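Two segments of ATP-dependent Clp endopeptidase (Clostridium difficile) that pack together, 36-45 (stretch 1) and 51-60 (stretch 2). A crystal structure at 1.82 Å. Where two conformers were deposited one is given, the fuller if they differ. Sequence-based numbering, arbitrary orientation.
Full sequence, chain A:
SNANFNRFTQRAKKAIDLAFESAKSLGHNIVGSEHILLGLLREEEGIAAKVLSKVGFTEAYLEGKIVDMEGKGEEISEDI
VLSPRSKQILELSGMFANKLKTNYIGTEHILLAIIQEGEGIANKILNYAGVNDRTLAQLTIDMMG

Stretch 1 (36-45) ILLGLLREEE
Stretch 2 (51-60) VLSKVGFTEA

Leu41 is the centre of this contact. It sits in the helix of stretch 1, where phi/psi stays near -60/-43 from Ile36 to Leu41, points its CA-to-CB bond toward stretch 2, and takes the t,p rotamer (chi1 -171°, chi2 43°). A branched apolar side chain suits this place because it offers separate methyls: CD1 lies 4.1 Å from CB of Leu52, while CD2 lies 3.9 Å from CB of Phe57 and 3.5 Å from the backbone C of Thr58, where the helix holding Leu52 (near -65/-40) gives way at Gly56.

Leu52 also points toward its partner, in the m,t rotamer. Its CD1 reaches CD1 of Leu37 (t,p) at 3.8 Å, methyl to methyl as suits two buried leucines, and CB of Leu40 (m,t) at 4.3 Å. The CA atoms of Leu41 and Leu52 are 6.5 Å apart; the helix axes cross at -89°, 9.8 Å apart at closest.

The bend is a Schellman motif: Phe57 N hydrogen-bonds to Leu52 O (3.0 Å), and Gly56 N weakly to Ser53 O (3.1 Å). Gly56 has phi/psi 123/-4, where a CB would jam against the preceding carbonyl O; glycine fits. Phe57 (-74/148) and Thr58 (-121/164) run extended, and the Thr58 side chain, chi1 51°, caps the following helix.

Outward, buried Leu38 (t,p) brings CD1 4.0 Å from Glu59 O. Arg42 and Glu59, CA atoms 6.6 Å apart, are partly exposed: the aliphatic CG of Arg42 (m,t) packs 3.6 Å from CD of Glu59 (m,t), while the guanidinium hydrogen-bonds elsewhere in the structure. Glu59's side chain starts sideways and its end comes nearer. Arg42 NE is 4.2 Å from Glu59 OE1, beyond a salt bridge. Exposed Glu44 (75/-48), just past its helix, brings OE1 4.1 Å from Glu59 OE2, a like-charge approach. No hydrogen bond joins the stretches.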

# COMPACT_ATOMS: atom_id res chain seq x y z
N ILE A 36 -1.01 3.70 2.17
CA ILE A 36 -0.96 2.23 2.21
C ILE A 36 0.30 1.76 1.46
O ILE A 36 1.02 0.87 1.92
CB ILE A 36 -2.23 1.61 1.56
CG1 ILE A 36 -3.50 2.04 2.31
CG2 ILE A 36 -2.11 0.07 1.50
CD1 ILE A 36 -4.78 1.59 1.63
N LEU A 37 0.57 2.34 0.28
CA LEU A 37 1.79 1.97 -0.45
C LEU A 37 3.07 2.22 0.38
O LEU A 37 3.99 1.36 0.43
CB LEU A 37 1.85 2.76 -1.78
CG LEU A 37 2.96 2.31 -2.74
CD1 LEU A 37 2.62 0.98 -3.38
CD2 LEU A 37 3.09 3.34 -3.84
N LEU A 38 3.13 3.37 1.05
CA LEU A 38 4.27 3.69 1.89
C LEU A 38 4.30 2.75 3.10
O LEU A 38 5.38 2.29 3.51
CB LEU A 38 4.19 5.14 2.37
CG LEU A 38 5.29 5.66 3.32
CD1 LEU A 38 6.72 5.40 2.79
CD2 LEU A 38 5.05 7.13 3.60
N GLY A 39 3.12 2.44 3.63
CA GLY A 39 3.04 1.47 4.74
C GLY A 39 3.59 0.09 4.36
O GLY A 39 4.27 -0.58 5.17
N LEU A 40 3.24 -0.38 3.15
CA LEU A 40 3.74 -1.65 2.61
C LEU A 40 5.27 -1.64 2.50
O LEU A 40 5.91 -2.64 2.83
CB LEU A 40 3.10 -2.00 1.25
CG LEU A 40 1.56 -2.27 1.27
CD1 LEU A 40 1.03 -2.19 -0.18
CD2 LEU A 40 1.30 -3.66 1.95
N LEU A 41 5.83 -0.53 2.02
CA LEU A 41 7.29 -0.42 1.90
C LEU A 41 7.95 -0.43 3.28
O LEU A 41 8.91 -1.18 3.53
CB LEU A 41 7.69 0.83 1.11
CG LEU A 41 9.21 0.88 0.78
CD1 LEU A 41 9.79 -0.46 0.29
CD2 LEU A 41 9.45 1.91 -0.27
N ARG A 42 7.43 0.39 4.17
CA ARG A 42 7.99 0.51 5.51
C ARG A 42 7.92 -0.80 6.29
O ARG A 42 8.74 -1.04 7.19
CB ARG A 42 7.27 1.63 6.28
CG ARG A 42 7.65 3.03 5.81
CD ARG A 42 6.93 4.10 6.63
NE ARG A 42 7.44 4.09 8.00
CZ ARG A 42 6.73 4.42 9.08
NH1 ARG A 42 5.45 4.80 8.97
NH2 ARG A 42 7.34 4.35 10.27
N GLU A 43 6.95 -1.66 5.95
CA GLU A 43 6.79 -2.93 6.67
C GLU A 43 8.02 -3.84 6.47
O GLU A 43 8.32 -4.66 7.34
CB GLU A 43 5.45 -3.60 6.36
CG GLU A 43 5.20 -4.92 7.14
CD GLU A 43 5.87 -6.14 6.50
OE1 GLU A 43 6.00 -6.18 5.26
OE2 GLU A 43 6.24 -7.08 7.25
N GLU A 44 8.73 -3.65 5.36
CA GLU A 44 10.06 -4.23 5.10
C GLU A 44 10.13 -5.73 4.76
O GLU A 44 10.81 -6.11 3.81
CB GLU A 44 11.06 -3.92 6.23
CG GLU A 44 11.59 -2.49 6.22
CD GLU A 44 12.72 -2.26 7.22
OE1 GLU A 44 12.81 -1.13 7.75
OE2 GLU A 44 13.52 -3.18 7.49
N GLU A 45 9.45 -6.56 5.54
CA GLU A 45 9.59 -8.03 5.45
C GLU A 45 8.73 -8.73 4.39
O GLU A 45 9.10 -9.78 3.86
CB GLU A 45 9.26 -8.64 6.80
CG GLU A 45 10.16 -8.17 7.91
CD GLU A 45 9.91 -8.93 9.19
OE1 GLU A 45 8.77 -9.42 9.42
OE2 GLU A 45 10.85 -9.05 9.98
N VAL A 51 8.97 -6.45 -3.38
CA VAL A 51 8.64 -6.02 -4.76
C VAL A 51 9.01 -4.54 -4.95
O VAL A 51 9.71 -4.18 -5.90
CB VAL A 51 7.13 -6.21 -5.06
CG1 VAL A 51 6.72 -5.49 -6.37
CG2 VAL A 51 6.76 -7.69 -5.11
N LEU A 52 8.56 -3.68 -4.04
CA LEU A 52 8.71 -2.23 -4.20
C LEU A 52 10.19 -1.83 -4.16
O LEU A 52 10.64 -0.97 -4.93
CB LEU A 52 7.85 -1.46 -3.17
CG LEU A 52 6.34 -1.55 -3.38
CD1 LEU A 52 5.52 -1.05 -2.13
CD2 LEU A 52 5.88 -0.80 -4.68
N SER A 53 10.94 -2.49 -3.28
CA SER A 53 12.37 -2.25 -3.17
C SER A 53 13.10 -2.81 -4.41
O SER A 53 14.05 -2.21 -4.91
CB SER A 53 12.91 -2.88 -1.89
OG SER A 53 14.30 -3.14 -2.04
N LYS A 54 12.62 -3.94 -4.92
CA LYS A 54 13.26 -4.55 -6.09
C LYS A 54 13.13 -3.65 -7.34
O LYS A 54 14.08 -3.53 -8.12
CB LYS A 54 12.72 -5.97 -6.34
CG LYS A 54 13.37 -6.70 -7.50
CD LYS A 54 14.82 -7.08 -7.16
CE LYS A 54 15.31 -8.26 -7.98
NZ LYS A 54 16.30 -7.87 -9.00
N VAL A 55 11.97 -3.02 -7.51
CA VAL A 55 11.76 -2.17 -8.66
C VAL A 55 12.40 -0.80 -8.46
O VAL A 55 12.47 -0.01 -9.40
CB VAL A 55 10.25 -2.02 -9.07
CG1 VAL A 55 9.54 -3.39 -9.14
CG2 VAL A 55 9.51 -1.04 -8.16
N GLY A 56 12.83 -0.50 -7.23
CA GLY A 56 13.61 0.72 -6.99
C GLY A 56 13.15 1.79 -5.99
O GLY A 56 13.87 2.76 -5.77
N PHE A 57 11.97 1.64 -5.39
CA PHE A 57 11.52 2.64 -4.42
C PHE A 57 12.25 2.56 -3.09
O PHE A 57 12.62 1.47 -2.63
CB PHE A 57 10.04 2.47 -4.12
CG PHE A 57 9.16 2.72 -5.30
CD1 PHE A 57 8.53 1.65 -5.94
CD2 PHE A 57 9.00 4.00 -5.79
CE1 PHE A 57 7.72 1.89 -7.03
CE2 PHE A 57 8.18 4.25 -6.91
CZ PHE A 57 7.57 3.21 -7.53
N THR A 58 12.39 3.72 -2.46
CA THR A 58 12.83 3.79 -1.06
C THR A 58 11.74 4.50 -0.29
O THR A 58 10.88 5.16 -0.89
CB THR A 58 14.10 4.66 -0.91
OG1 THR A 58 13.88 5.91 -1.56
CG2 THR A 58 15.31 3.96 -1.55
N GLU A 59 11.77 4.40 1.04
CA GLU A 59 10.83 5.16 1.85
C GLU A 59 10.96 6.67 1.61
O GLU A 59 9.94 7.38 1.51
CB GLU A 59 11.06 4.88 3.33
CG GLU A 59 11.09 3.45 3.70
CD GLU A 59 11.21 3.30 5.19
OE1 GLU A 59 11.11 4.34 5.89
OE2 GLU A 59 11.39 2.15 5.67
N ALA A 60 12.20 7.17 1.54
CA ALA A 60 12.46 8.59 1.33
C ALA A 60 11.88 9.08 0.01
O ALA A 60 11.27 10.15 -0.04
CB ALA A 60 13.98 8.90 1.41